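Local coordinates for protein ATPase BagA (PDB 6BS3) that forms, with its partner subunit BagB, an ATP-hydrolysing complex required for resistance of Mycobacterium tuberculosis to nitric oxide and to elevated glycerol, at residues 232-244 / 305-317. Residues are numbered along the deposited sequence; the frame is centred on the assembly and turned at random.
Sequences LPIGSVIVNRNIP and LDALQVPRLELPT. With ADP (adenosine-5'-diphosphate), chain C.
Val237 and Arg312 stand side by side on one face of two parallel strands, as do Ile238 and Leu313 on the other, where Ile238 CG1 meets Leu313 CD1 at 3.9 Å. Backbone hydrogen bonds alternate between the strands, from Val237 N on Pro311 O to Leu315 N on Val239 O, adding 312-316 as the outermost strand of the P-loop ATPase sheet, beside 234-242. Val237 has CG1 anti to the backbone N (chi1 167°), which turns CG2 toward Val310 CG1, 3.7 Å away, the two side chains crossing nearly at right angles. Leu305 CD1 reaches Val237 CG1 and Val239 CG2, while Leu305 CB lies over one guanidinium face of Arg312, whose NH1 makes a salt bridge to Asp306 OD1 at 2.8 Å, the oxygen lying in the guanidinium plane. Near the nucleotide, Asn242 grips Leu315 O twice: its backbone N lies in the carbonyl plane, and its ND2, 2.9 Å from Leu315 O, sits above that plane. Thr317 OG1 bonds Asn242 O from above the carbonyl plane. ADP N6 donates to Pro316 O (2.9 Å) and weakly to Asn240 OD1; Asn240 ND2 is hydrogen-bonded to Thr32 O. Acceptors from both segments thus meet the exocyclic amine, consistent with recognition of adenine.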
ATOM      1  N   LEU A 232     -21.637  -7.399  -9.515  1.00 50.02           N
ATOM      2  CA  LEU A 232     -21.537  -7.132  -8.083  1.00 48.74           C
ATOM      3  C   LEU A 232     -21.947  -5.667  -7.796  1.00 53.34           C
ATOM      4  O   LEU A 232     -21.557  -4.777  -8.548  1.00 53.92           O
ATOM      5  CB  LEU A 232     -20.142  -7.480  -7.537  1.00 47.09           C
ATOM      6  CG  LEU A 232     -19.852  -8.978  -7.366  1.00 49.28           C
ATOM      7  CD1 LEU A 232     -18.398  -9.232  -7.206  1.00 48.04           C
ATOM      8  CD2 LEU A 232     -20.601  -9.577  -6.189  1.00 50.04           C
ATOM      9  N   PRO A 233     -22.789  -5.411  -6.770  1.00 49.44           N
ATOM     10  CA  PRO A 233     -23.271  -4.041  -6.527  1.00 48.50           C
ATOM     11  C   PRO A 233     -22.240  -3.046  -6.006  1.00 52.32           C
ATOM     12  O   PRO A 233     -21.636  -3.252  -4.958  1.00 52.56           O
ATOM     13  CB  PRO A 233     -24.420  -4.240  -5.537  1.00 49.49           C
ATOM     14  CG  PRO A 233     -24.087  -5.479  -4.831  1.00 54.07           C
ATOM     15  CD  PRO A 233     -23.393  -6.360  -5.816  1.00 50.51           C
ATOM     16  N   ILE A 234     -22.063  -1.954  -6.756  1.00 49.14           N
ATOM     17  CA  ILE A 234     -21.199  -0.834  -6.403  1.00 49.18           C
ATOM     18  C   ILE A 234     -22.031   0.123  -5.534  1.00 53.40           C
ATOM     19  O   ILE A 234     -23.205   0.363  -5.815  1.00 53.46           O
ATOM     20  CB  ILE A 234     -20.604  -0.144  -7.677  1.00 52.28           C
ATOM     21  CG1 ILE A 234     -19.847  -1.152  -8.612  1.00 53.15           C
ATOM     22  CG2 ILE A 234     -19.731   1.089  -7.353  1.00 51.05           C
ATOM     23  CD1 ILE A 234     -18.802  -2.052  -7.949  1.00 57.75           C
ATOM     24  N   GLY A 235     -21.421   0.615  -4.468  1.00 50.07           N
ATOM     25  CA  GLY A 235     -22.037   1.563  -3.555  1.00 49.85           C
ATOM     26  C   GLY A 235     -21.596   2.974  -3.867  1.00 53.97           C
ATOM     27  O   GLY A 235     -22.187   3.626  -4.721  1.00 56.50           O
ATOM     28  N   SER A 236     -20.535   3.441  -3.217  1.00 48.61           N
ATOM     29  CA  SER A 236     -20.021   4.797  -3.414  1.00 47.51           C
ATOM     30  C   SER A 236     -18.518   4.812  -3.661  1.00 49.85           C
ATOM     31  O   SER A 236     -17.801   3.915  -3.220  1.00 49.39           O
ATOM     32  CB  SER A 236     -20.294   5.639  -2.163  1.00 50.01           C
ATOM     33  OG  SER A 236     -21.653   6.018  -2.008  1.00 57.98           O
ATOM     34  N   VAL A 237     -18.029   5.871  -4.306  1.00 45.08           N
ATOM     35  CA  VAL A 237     -16.590   6.127  -4.406  1.00 42.98           C
ATOM     36  C   VAL A 237     -16.337   7.152  -3.272  1.00 44.55           C
ATOM     37  O   VAL A 237     -17.037   8.156  -3.195  1.00 43.31           O
ATOM     38  CB  VAL A 237     -16.110   6.630  -5.795  1.00 44.78           C
ATOM     39  CG1 VAL A 237     -14.674   7.166  -5.725  1.00 44.62           C
ATOM     40  CG2 VAL A 237     -16.211   5.527  -6.835  1.00 43.60           C
ATOM     41  N   ILE A 238     -15.412   6.849  -2.353  1.00 40.44           N
ATOM     42  CA  ILE A 238     -15.098   7.723  -1.231  1.00 39.23           C
ATOM     43  C   ILE A 238     -13.737   8.344  -1.455  1.00 44.69           C
ATOM     44  O   ILE A 238     -12.720   7.646  -1.388  1.00 45.64           O
ATOM     45  CB  ILE A 238     -15.226   6.994   0.140  1.00 41.67           C
ATOM     46  CG1 ILE A 238     -16.601   6.292   0.277  1.00 42.64           C
ATOM     47  CG2 ILE A 238     -14.935   7.958   1.317  1.00 40.39           C
ATOM     48  CD1 ILE A 238     -16.836   5.347   1.584  1.00 46.01           C
ATOM     49  N   VAL A 239     -13.719   9.656  -1.754  1.00 42.12           N
ATOM     50  CA  VAL A 239     -12.488  10.414  -1.980  1.00 41.61           C
ATOM     51  C   VAL A 239     -11.990  10.908  -0.638  1.00 45.92           C
ATOM     52  O   VAL A 239     -12.555  11.838  -0.071  1.00 45.98           O
ATOM     53  CB  VAL A 239     -12.590  11.545  -3.054  1.00 45.37           C
ATOM     54  CG1 VAL A 239     -11.254  12.284  -3.198  1.00 45.19           C
ATOM     55  CG2 VAL A 239     -13.035  10.997  -4.409  1.00 44.36           C
ATOM     56  N   ASN A 240     -10.945  10.253  -0.120  1.00 42.77           N
ATOM     57  CA  ASN A 240     -10.325  10.572   1.158  1.00 42.16           C
ATOM     58  C   ASN A 240      -9.254  11.671   1.028  1.00 46.46           C
ATOM     59  O   ASN A 240      -8.756  11.951  -0.073  1.00 44.38           O
ATOM     60  CB  ASN A 240      -9.704   9.291   1.749  1.00 42.32           C
ATOM     61  CG  ASN A 240      -9.438   9.333   3.236  1.00 53.18           C
ATOM     62  OD1 ASN A 240     -10.036  10.118   3.990  1.00 46.48           O
ATOM     63  ND2 ASN A 240      -8.529   8.476   3.695  1.00 40.71           N
ATOM     64  N   ARG A 241      -8.907  12.278   2.183  1.00 45.39           N
ATOM     65  CA  ARG A 241      -7.863  13.297   2.399  1.00 45.81           C
ATOM     66  C   ARG A 241      -7.905  14.453   1.406  1.00 51.73           C
ATOM     67  O   ARG A 241      -6.899  14.774   0.763  1.00 51.51           O
ATOM     68  CB  ARG A 241      -6.449  12.693   2.466  1.00 40.99           C
ATOM     69  CG  ARG A 241      -6.323  11.542   3.431  1.00 44.68           C
ATOM     70  CD  ARG A 241      -4.915  11.333   3.925  1.00 57.20           C
ATOM     71  NE  ARG A 241      -3.963  11.143   2.837  1.00 69.86           N
ATOM     72  CZ  ARG A 241      -2.657  10.990   3.005  1.00 89.87           C
ATOM     73  NH1 ARG A 241      -2.138  10.964   4.228  1.00 79.94           N
ATOM     74  NH2 ARG A 241      -1.860  10.850   1.954  1.00 82.91           N
ATOM     75  N   ASN A 242      -9.075  15.105   1.323  1.00 48.06           N
ATOM     76  CA  ASN A 242      -9.247  16.274   0.490  1.00 47.52           C
ATOM     77  C   ASN A 242      -8.551  17.442   1.156  1.00 52.42           C
ATOM     78  O   ASN A 242      -8.335  17.417   2.365  1.00 50.55           O
ATOM     79  CB  ASN A 242     -10.721  16.569   0.277  1.00 44.24           C
ATOM     80  CG  ASN A 242     -11.327  15.661  -0.746  1.00 61.87           C
ATOM     81  OD1 ASN A 242     -11.134  15.847  -1.967  1.00 49.22           O
ATOM     82  ND2 ASN A 242     -12.062  14.658  -0.261  1.00 52.13           N
ATOM     83  N   ILE A 243      -8.140  18.435   0.353  1.00 52.05           N
ATOM     84  CA  ILE A 243      -7.456  19.634   0.850  1.00 52.23           C
ATOM     85  C   ILE A 243      -8.156  20.890   0.319  1.00 58.24           C
ATOM     86  O   ILE A 243      -8.800  20.808  -0.732  1.00 57.39           O
ATOM     87  CB  ILE A 243      -5.917  19.618   0.594  1.00 54.54           C
ATOM     88  CG1 ILE A 243      -5.582  19.505  -0.915  1.00 54.77           C
ATOM     89  CG2 ILE A 243      -5.231  18.539   1.440  1.00 53.70           C
ATOM     90  CD1 ILE A 243      -4.180  19.784  -1.289  1.00 60.50           C
ATOM     91  N   PRO A 244      -8.043  22.020   1.020  1.00 57.33           N
ATOM     92  CA  PRO A 244      -8.686  23.237   0.605  1.00 57.66           C
ATOM     93  C   PRO A 244      -7.982  23.873  -0.596  1.00 62.87           C
ATOM     94  O   PRO A 244      -6.806  23.914  -0.615  1.00 61.22           O
ATOM     95  CB  PRO A 244      -8.532  24.093   1.851  1.00 59.51           C
ATOM     96  CG  PRO A 244      -7.241  23.635   2.419  1.00 63.80           C
ATOM     97  CD  PRO A 244      -7.273  22.150   2.225  1.00 59.01           C
ATOM     98  N   LEU A 305     -12.913  10.177 -12.682  1.00 58.40           N
ATOM     99  CA  LEU A 305     -14.013   9.544 -11.951  1.00 58.20           C
ATOM    100  C   LEU A 305     -15.373  10.045 -12.468  1.00 65.25           C
ATOM    101  O   LEU A 305     -16.371   9.341 -12.303  1.00 66.31           O
ATOM    102  CB  LEU A 305     -13.915   9.816 -10.433  1.00 57.93           C
ATOM    103  CG  LEU A 305     -12.674   9.319  -9.640  1.00 62.14           C
ATOM    104  CD1 LEU A 305     -12.686   9.865  -8.209  1.00 61.47           C
ATOM    105  CD2 LEU A 305     -12.569   7.787  -9.606  1.00 61.75           C
ATOM    106  N   ASP A 306     -15.421  11.257 -13.079  1.00 62.64           N
ATOM    107  CA  ASP A 306     -16.643  11.884 -13.621  1.00 63.47           C
ATOM    108  C   ASP A 306     -17.392  10.996 -14.629  1.00 70.61           C
ATOM    109  O   ASP A 306     -18.609  11.115 -14.769  1.00 70.54           O
ATOM    110  CB  ASP A 306     -16.343  13.269 -14.241  1.00 64.98           C
ATOM    111  CG  ASP A 306     -15.798  14.324 -13.283  1.00 74.65           C
ATOM    112  OD1 ASP A 306     -15.639  14.014 -12.074  1.00 75.26           O
ATOM    113  OD2 ASP A 306     -15.526  15.460 -13.742  1.00 78.65           O
ATOM    114  N   ALA A 307     -16.661  10.098 -15.299  1.00 69.90           N
ATOM    115  CA  ALA A 307     -17.174   9.142 -16.277  1.00 71.20           C
ATOM    116  C   ALA A 307     -18.091   8.091 -15.636  1.00 75.40           C
ATOM    117  O   ALA A 307     -18.997   7.586 -16.312  1.00 75.12           O
ATOM    118  CB  ALA A 307     -16.011   8.454 -16.973  1.00 72.41           C
ATOM    119  N   LEU A 308     -17.846   7.755 -14.344  1.00 70.75           N
ATOM    120  CA  LEU A 308     -18.640   6.777 -13.592  1.00 69.91           C
ATOM    121  C   LEU A 308     -19.940   7.413 -13.130  1.00 71.04           C
ATOM    122  O   LEU A 308     -19.923   8.523 -12.599  1.00 71.29           O
ATOM    123  CB  LEU A 308     -17.888   6.274 -12.340  1.00 70.28           C
ATOM    124  CG  LEU A 308     -16.460   5.770 -12.485  1.00 75.30           C
ATOM    125  CD1 LEU A 308     -15.728   5.909 -11.172  1.00 75.18           C
ATOM    126  CD2 LEU A 308     -16.427   4.328 -12.965  1.00 77.63           C
ATOM    127  N   GLN A 309     -21.057   6.704 -13.279  1.00 65.33           N
ATOM    128  CA  GLN A 309     -22.342   7.220 -12.807  1.00 65.27           C
ATOM    129  C   GLN A 309     -22.565   6.536 -11.461  1.00 66.53           C
ATOM    130  O   GLN A 309     -23.489   5.736 -11.284  1.00 67.06           O
ATOM    131  CB  GLN A 309     -23.466   6.936 -13.819  1.00 67.42           C
ATOM    132  CG  GLN A 309     -23.297   7.687 -15.142  1.00 95.43           C
ATOM    133  CD  GLN A 309     -24.356   7.315 -16.148  1.00124.58           C
ATOM    134  OE1 GLN A 309     -24.434   6.172 -16.622  1.00119.76           O
ATOM    135  NE2 GLN A 309     -25.189   8.284 -16.508  1.00122.05           N
ATOM    136  N   VAL A 310     -21.633   6.824 -10.533  1.00 58.49           N
ATOM    137  CA  VAL A 310     -21.518   6.246  -9.209  1.00 56.09           C
ATOM    138  C   VAL A 310     -21.506   7.382  -8.180  1.00 56.89           C
ATOM    139  O   VAL A 310     -20.764   8.352  -8.374  1.00 57.40           O
ATOM    140  CB  VAL A 310     -20.213   5.376  -9.149  1.00 59.27           C
ATOM    141  CG1 VAL A 310     -19.772   5.087  -7.723  1.00 58.47           C
ATOM    142  CG2 VAL A 310     -20.378   4.069  -9.927  1.00 59.05           C
ATOM    143  N   PRO A 311     -22.269   7.269  -7.060  1.00 49.20           N
ATOM    144  CA  PRO A 311     -22.204   8.324  -6.028  1.00 47.94           C
ATOM    145  C   PRO A 311     -20.800   8.516  -5.453  1.00 49.69           C
ATOM    146  O   PRO A 311     -20.010   7.574  -5.325  1.00 49.37           O
ATOM    147  CB  PRO A 311     -23.198   7.873  -4.950  1.00 49.69           C
ATOM    148  CG  PRO A 311     -23.583   6.509  -5.300  1.00 54.32           C
ATOM    149  CD  PRO A 311     -23.185   6.175  -6.683  1.00 49.59           C
ATOM    150  N   ARG A 312     -20.498   9.750  -5.114  1.00 45.00           N
ATOM    151  CA  ARG A 312     -19.210  10.139  -4.593  1.00 44.25           C
ATOM    152  C   ARG A 312     -19.315  10.879  -3.281  1.00 45.48           C
ATOM    153  O   ARG A 312     -20.086  11.835  -3.155  1.00 45.79           O
ATOM    154  CB  ARG A 312     -18.464  10.974  -5.653  1.00 46.70           C
ATOM    155  CG  ARG A 312     -17.523  10.125  -6.501  1.00 62.37           C
ATOM    156  CD  ARG A 312     -17.226  10.748  -7.841  1.00 67.70           C
ATOM    157  NE  ARG A 312     -16.280  11.855  -7.722  1.00 59.77           N
ATOM    158  CZ  ARG A 312     -15.897  12.611  -8.739  1.00 68.11           C
ATOM    159  NH1 ARG A 312     -16.370  12.384  -9.958  1.00 58.42           N
ATOM    160  NH2 ARG A 312     -15.028  13.594  -8.551  1.00 58.76           N
ATOM    161  N   LEU A 313     -18.517  10.439  -2.316  1.00 41.35           N
ATOM    162  CA  LEU A 313     -18.388  10.999  -0.974  1.00 41.38           C
ATOM    163  C   LEU A 313     -16.968  11.574  -0.857  1.00 45.86           C
ATOM    164  O   LEU A 313     -16.060  11.106  -1.546  1.00 43.53           O
ATOM    165  CB  LEU A 313     -18.626   9.903   0.125  1.00 41.04           C
ATOM    166  CG  LEU A 313     -20.060   9.308   0.218  1.00 43.68           C
ATOM    167  CD1 LEU A 313     -20.079   8.005   0.989  1.00 42.43           C
ATOM    168  CD2 LEU A 313     -21.035  10.299   0.853  1.00 44.11           C
ATOM    169  N   GLU A 314     -16.794  12.605  -0.005  1.00 43.40           N
ATOM    170  CA  GLU A 314     -15.527  13.301   0.222  1.00 42.35           C
ATOM    171  C   GLU A 314     -15.284  13.463   1.708  1.00 46.03           C
ATOM    172  O   GLU A 314     -16.144  13.966   2.425  1.00 45.53           O
ATOM    173  CB  GLU A 314     -15.515  14.714  -0.403  1.00 43.46           C
ATOM    174  CG  GLU A 314     -15.742  14.805  -1.907  1.00 49.31           C
ATOM    175  CD  GLU A 314     -17.165  14.556  -2.357  1.00 67.62           C
ATOM    176  OE1 GLU A 314     -18.103  14.876  -1.590  1.00 69.81           O
ATOM    177  OE2 GLU A 314     -17.342  14.014  -3.471  1.00 68.24           O
ATOM    178  N   LEU A 315     -14.074  13.099   2.150  1.00 42.37           N
ATOM    179  CA  LEU A 315     -13.637  13.256   3.517  1.00 42.20           C
ATOM    180  C   LEU A 315     -12.443  14.207   3.567  1.00 47.90           C
ATOM    181  O   LEU A 315     -11.650  14.250   2.616  1.00 47.27           O
ATOM    182  CB  LEU A 315     -13.288  11.884   4.144  1.00 42.11           C
ATOM    183  CG  LEU A 315     -14.464  10.911   4.294  1.00 45.41           C
ATOM    184  CD1 LEU A 315     -13.973   9.562   4.736  1.00 45.58           C
ATOM    185  CD2 LEU A 315     -15.498  11.434   5.288  1.00 44.07           C
ATOM    186  N   PRO A 316     -12.309  15.004   4.654  1.00 45.19           N
ATOM    187  CA  PRO A 316     -11.157  15.905   4.750  1.00 45.15           C
ATOM    188  C   PRO A 316      -9.902  15.165   5.248  1.00 51.59           C
ATOM    189  O   PRO A 316      -9.932  13.956   5.517  1.00 51.00           O
ATOM    190  CB  PRO A 316     -11.631  16.937   5.783  1.00 46.82           C
ATOM    191  CG  PRO A 316     -12.474  16.118   6.744  1.00 50.79           C
ATOM    192  CD  PRO A 316     -13.168  15.088   5.863  1.00 46.66           C
ATOM    193  N   THR A 317      -8.793  15.910   5.353  1.00 49.67           N
ATOM    194  CA  THR A 317      -7.534  15.446   5.902  1.00 49.93           C
ATOM    195  C   THR A 317      -7.569  15.833   7.382  1.00 57.44           C
ATOM    196  O   THR A 317      -7.805  17.002   7.711  1.00 55.83           O
ATOM    197  CB  THR A 317      -6.344  16.172   5.225  1.00 52.16           C
ATOM    198  OG1 THR A 317      -6.296  15.852   3.839  1.00 49.70           O
ATOM    199  CG2 THR A 317      -4.999  15.861   5.891  1.00 46.76           C
TER
HETATM  200  PB  ADP C 401      -5.661   1.302   4.263  1.00 42.91           P
HETATM  201  O1B ADP C 401      -6.392   0.373   5.256  1.00 43.66           O
HETATM  202  O2B ADP C 401      -4.214   0.794   4.059  1.00 49.22           O
HETATM  203  O3B ADP C 401      -6.379   1.494   2.955  1.00 41.74           O
HETATM  204  PA  ADP C 401      -5.466   3.264   6.485  1.00 43.89           P
HETATM  205  O1A ADP C 401      -4.555   2.376   7.349  1.00 45.13           O
HETATM  206  O2A ADP C 401      -6.833   3.360   7.047  1.00 43.04           O
HETATM  207  O3A ADP C 401      -5.499   2.706   4.994  1.00 42.93           O
HETATM  208  O5' ADP C 401      -4.791   4.662   6.160  1.00 45.43           O
HETATM  209  C5' ADP C 401      -3.439   4.885   5.696  1.00 44.12           C
HETATM  210  C4' ADP C 401      -2.833   5.977   6.547  1.00 45.72           C
HETATM  211  O4' ADP C 401      -3.535   7.214   6.306  1.00 46.42           O
HETATM  212  C3' ADP C 401      -2.878   5.760   8.061  1.00 49.81           C
HETATM  213  O3' ADP C 401      -1.688   6.261   8.652  1.00 53.27           O
HETATM  214  C2' ADP C 401      -4.118   6.557   8.489  1.00 47.49           C
HETATM  215  O2' ADP C 401      -4.102   6.968   9.852  1.00 47.19           O
HETATM  216  C1' ADP C 401      -4.063   7.732   7.514  1.00 45.50           C
HETATM  217  N9  ADP C 401      -5.350   8.362   7.222  1.00 47.04           N
HETATM  218  C8  ADP C 401      -6.481   7.759   6.732  1.00 48.39           C
HETATM  219  N7  ADP C 401      -7.469   8.588   6.492  1.00 48.19           N
HETATM  220  C5  ADP C 401      -6.955   9.826   6.855  1.00 47.04           C
HETATM  221  C6  ADP C 401      -7.493  11.132   6.811  1.00 44.98           C
HETATM  222  N6  ADP C 401      -8.734  11.414   6.412  1.00 43.84           N
HETATM  223  N1  ADP C 401      -6.695  12.155   7.198  1.00 46.36           N
HETATM  224  C2  ADP C 401      -5.452  11.884   7.613  1.00 46.22           C
HETATM  225  N3  ADP C 401      -4.846  10.697   7.718  1.00 49.12           N
HETATM  226  C4  ADP C 401      -5.651   9.700   7.308  1.00 47.61           C